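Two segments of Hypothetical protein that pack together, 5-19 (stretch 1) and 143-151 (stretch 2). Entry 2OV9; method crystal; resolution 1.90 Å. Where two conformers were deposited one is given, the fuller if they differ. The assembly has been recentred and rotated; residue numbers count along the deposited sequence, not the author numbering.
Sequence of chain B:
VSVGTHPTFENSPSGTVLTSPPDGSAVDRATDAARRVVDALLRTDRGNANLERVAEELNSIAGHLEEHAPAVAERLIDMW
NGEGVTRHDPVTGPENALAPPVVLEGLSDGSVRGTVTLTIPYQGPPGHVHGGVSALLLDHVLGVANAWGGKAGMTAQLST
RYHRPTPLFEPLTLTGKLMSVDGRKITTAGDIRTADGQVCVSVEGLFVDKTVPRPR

Stretch 1 5-19: THPTFENSPSGTVLT
Stretch 2, residues 143-151: GVANAWGGK

The contact is built around W148, the last helical residue of stretch 2, with F9 and L18 of the irregular stretch 1 as its main partners; 529 Å² is buried in all. Stretch 2 runs as a helix from before G143 through W148, then ends in a Schellman motif: G150 takes phi/psi 75/23, which favours glycine, while G150 N bonds A147 O (2.8 Å) and K151 N bonds N146 O (2.8 Å).

The helix end leaves W148 O free to accept F9 N at 2.9 Å and 157°, the one strong hydrogen bond across the contact. This bond sets the register, with the CA atoms of T8 and W148 4.4 Å apart. W148's CA-to-CB bond points away from stretch 1, yet chi1 177° (t) and chi2 -116° bring the indole back beneath the loop. F9 CA and T8 C lie over one face, and F9 CB sits 3.6 Å from W148 CE2. At the ring edge, S12 CB approaches W148 CH2 at 3.8 Å and P13 O lies 3.9 Å from that same CH2.

F9 is in rotamer p (chi1 74°, chi2 -74°), with CD1 3.8 Å from G149 CA. L18, rotamer m with chi2 t, points toward the helix and bridges one turn of it: CD2 meets W148 CE3 at 3.6 Å, and CD1 meets V144 CG1 at 3.7 Å, V144 being t.

H6 (t, chi2 68°) adds a weak bond, NE2 to A147 O, at 3.0 Å and 128°.

The loop is held in shape locally. N11 (p) accepts T8 N at OD1 (2.8 Å) and donates ND2 to H6 O (3.3 Å), while T8 OG1 (p) receives E10 N at 3.2 Å. A type II turn, P13 to T16, with G15 at phi/psi 89/10, then leads the chain on toward L18.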

# COMPACT_ATOMS: atom_id res chain seq x y z
N THR B 5 25.77 -7.07 -14.38
CA THR B 5 24.63 -8.03 -14.42
C THR B 5 23.28 -7.34 -14.54
O THR B 5 22.49 -7.67 -15.45
CB THR B 5 24.66 -8.98 -13.21
N HIS B 6 23.01 -6.38 -13.65
CA HIS B 6 21.73 -5.67 -13.62
C HIS B 6 21.63 -4.65 -14.76
O HIS B 6 22.58 -3.91 -15.01
CB HIS B 6 21.49 -5.01 -12.25
CG HIS B 6 20.38 -3.99 -12.25
ND1 HIS B 6 19.06 -4.34 -12.41
CD2 HIS B 6 20.40 -2.65 -12.11
CE1 HIS B 6 18.31 -3.25 -12.38
NE2 HIS B 6 19.10 -2.21 -12.20
N PRO B 7 20.48 -4.61 -15.46
CA PRO B 7 20.24 -3.61 -16.52
C PRO B 7 20.26 -2.18 -16.00
O PRO B 7 19.63 -1.89 -14.99
CB PRO B 7 18.82 -3.94 -17.01
CG PRO B 7 18.57 -5.34 -16.59
CD PRO B 7 19.34 -5.54 -15.33
N THR B 8 20.96 -1.29 -16.70
CA THR B 8 20.98 0.13 -16.39
C THR B 8 20.81 0.92 -17.68
O THR B 8 20.91 0.36 -18.76
CB THR B 8 22.31 0.60 -15.83
OG1 THR B 8 23.29 0.53 -16.88
CG2 THR B 8 22.75 -0.27 -14.65
N PHE B 9 20.59 2.22 -17.55
CA PHE B 9 20.39 3.09 -18.71
C PHE B 9 21.59 3.09 -19.67
O PHE B 9 21.47 3.52 -20.80
CB PHE B 9 20.03 4.52 -18.26
CG PHE B 9 21.18 5.31 -17.69
CD1 PHE B 9 21.69 5.02 -16.42
CD2 PHE B 9 21.76 6.35 -18.42
CE1 PHE B 9 22.74 5.75 -15.90
CE2 PHE B 9 22.82 7.08 -17.91
CZ PHE B 9 23.32 6.78 -16.65
N GLU B 10 22.75 2.60 -19.22
CA GLU B 10 23.93 2.57 -20.10
C GLU B 10 24.13 1.25 -20.85
O GLU B 10 24.80 1.21 -21.90
CB GLU B 10 25.19 2.92 -19.31
CG GLU B 10 25.19 4.35 -18.84
CD GLU B 10 26.28 4.65 -17.85
OE1 GLU B 10 26.74 5.82 -17.83
OE2 GLU B 10 26.70 3.74 -17.10
N ASN B 11 23.60 0.17 -20.30
CA ASN B 11 23.88 -1.15 -20.87
C ASN B 11 22.67 -1.84 -21.50
O ASN B 11 22.77 -2.94 -21.99
CB ASN B 11 24.56 -2.06 -19.84
CG ASN B 11 23.66 -2.40 -18.68
OD1 ASN B 11 22.42 -2.35 -18.78
ND2 ASN B 11 24.28 -2.78 -17.55
N SER B 12 21.52 -1.17 -21.45
CA SER B 12 20.26 -1.73 -21.94
C SER B 12 19.55 -0.72 -22.81
O SER B 12 19.70 0.48 -22.58
CB SER B 12 19.40 -2.13 -20.73
OG SER B 12 19.97 -3.26 -20.09
N PRO B 13 18.81 -1.18 -23.85
CA PRO B 13 18.04 -0.22 -24.66
C PRO B 13 16.95 0.51 -23.89
O PRO B 13 16.39 -0.02 -22.92
CB PRO B 13 17.39 -1.08 -25.77
CG PRO B 13 17.79 -2.49 -25.51
CD PRO B 13 18.69 -2.57 -24.32
N SER B 14 16.63 1.72 -24.35
CA SER B 14 15.46 2.43 -23.86
C SER B 14 14.25 1.53 -24.06
O SER B 14 14.14 0.84 -25.09
CB SER B 14 15.30 3.75 -24.62
OG SER B 14 14.44 4.63 -23.91
N GLY B 15 13.35 1.53 -23.08
CA GLY B 15 12.14 0.71 -23.15
C GLY B 15 12.35 -0.68 -22.55
O GLY B 15 11.47 -1.55 -22.68
N THR B 16 13.48 -0.90 -21.89
CA THR B 16 13.74 -2.17 -21.23
C THR B 16 12.74 -2.32 -20.08
O THR B 16 12.65 -1.44 -19.23
CB THR B 16 15.19 -2.23 -20.68
OG1 THR B 16 16.10 -2.27 -21.79
CG2 THR B 16 15.40 -3.45 -19.83
N VAL B 17 11.97 -3.41 -20.09
CA VAL B 17 11.00 -3.65 -19.03
C VAL B 17 11.80 -4.05 -17.81
O VAL B 17 12.60 -4.97 -17.90
CB VAL B 17 10.00 -4.77 -19.40
CG1 VAL B 17 8.99 -4.99 -18.25
CG2 VAL B 17 9.25 -4.41 -20.69
N LEU B 18 11.59 -3.36 -16.68
CA LEU B 18 12.38 -3.60 -15.47
C LEU B 18 11.69 -4.51 -14.46
O LEU B 18 12.34 -5.24 -13.68
CB LEU B 18 12.71 -2.28 -14.80
CG LEU B 18 13.56 -1.34 -15.66
CD1 LEU B 18 13.78 -0.05 -14.95
CD2 LEU B 18 14.89 -2.00 -15.98
N THR B 19 10.37 -4.44 -14.45
CA THR B 19 9.55 -5.27 -13.59
C THR B 19 9.41 -6.66 -14.21
O THR B 19 9.85 -6.89 -15.33
CB THR B 19 8.19 -4.63 -13.42
OG1 THR B 19 7.67 -4.29 -14.71
CG2 THR B 19 8.33 -3.36 -12.61
N GLY B 143 13.12 3.89 -5.98
CA GLY B 143 14.01 2.72 -5.84
C GLY B 143 14.40 2.10 -7.17
O GLY B 143 15.55 1.74 -7.39
N VAL B 144 13.43 1.98 -8.06
CA VAL B 144 13.67 1.42 -9.36
C VAL B 144 14.51 2.38 -10.19
O VAL B 144 15.41 1.94 -10.92
CB VAL B 144 12.34 1.10 -10.09
CG1 VAL B 144 12.60 0.59 -11.50
CG2 VAL B 144 11.53 0.08 -9.30
N ALA B 145 14.21 3.68 -10.11
CA ALA B 145 15.01 4.69 -10.82
C ALA B 145 16.45 4.64 -10.36
O ALA B 145 17.37 4.76 -11.16
CB ALA B 145 14.44 6.08 -10.65
N ASN B 146 16.67 4.46 -9.07
CA ASN B 146 18.03 4.28 -8.61
C ASN B 146 18.72 3.04 -9.17
O ASN B 146 19.89 3.10 -9.54
CB ASN B 146 18.09 4.27 -7.07
CG ASN B 146 17.79 5.64 -6.46
OD1 ASN B 146 17.91 6.66 -7.12
ND2 ASN B 146 17.45 5.65 -5.17
N ALA B 147 18.02 1.90 -9.21
CA ALA B 147 18.60 0.68 -9.81
C ALA B 147 18.99 0.94 -11.27
O ALA B 147 20.09 0.60 -11.69
CB ALA B 147 17.61 -0.49 -9.74
N TRP B 148 18.07 1.54 -12.02
CA TRP B 148 18.25 1.81 -13.44
C TRP B 148 19.36 2.81 -13.69
O TRP B 148 20.01 2.81 -14.76
CB TRP B 148 16.91 2.28 -14.03
CG TRP B 148 16.92 2.67 -15.48
CD1 TRP B 148 16.69 3.93 -16.00
CD2 TRP B 148 17.13 1.81 -16.62
NE1 TRP B 148 16.74 3.89 -17.38
CE2 TRP B 148 17.02 2.61 -17.79
CE3 TRP B 148 17.42 0.44 -16.77
CZ2 TRP B 148 17.17 2.09 -19.08
CZ3 TRP B 148 17.58 -0.08 -18.07
CH2 TRP B 148 17.45 0.75 -19.20
N GLY B 149 19.61 3.66 -12.71
CA GLY B 149 20.72 4.60 -12.76
C GLY B 149 22.02 3.98 -12.24
O GLY B 149 23.01 4.67 -12.12
N GLY B 150 22.00 2.68 -11.93
CA GLY B 150 23.19 1.97 -11.49
C GLY B 150 23.63 2.28 -10.06
O GLY B 150 24.80 2.09 -9.70
N LYS B 151 22.68 2.75 -9.25
CA LYS B 151 22.98 3.07 -7.85
C LYS B 151 22.05 2.32 -6.90
O LYS B 151 21.03 1.77 -7.29
CB LYS B 151 22.90 4.58 -7.61
CG LYS B 151 24.12 5.38 -8.10
CD LYS B 151 25.39 5.11 -7.25
CE LYS B 151 25.39 5.85 -5.91
NZ LYS B 151 26.55 5.51 -5.00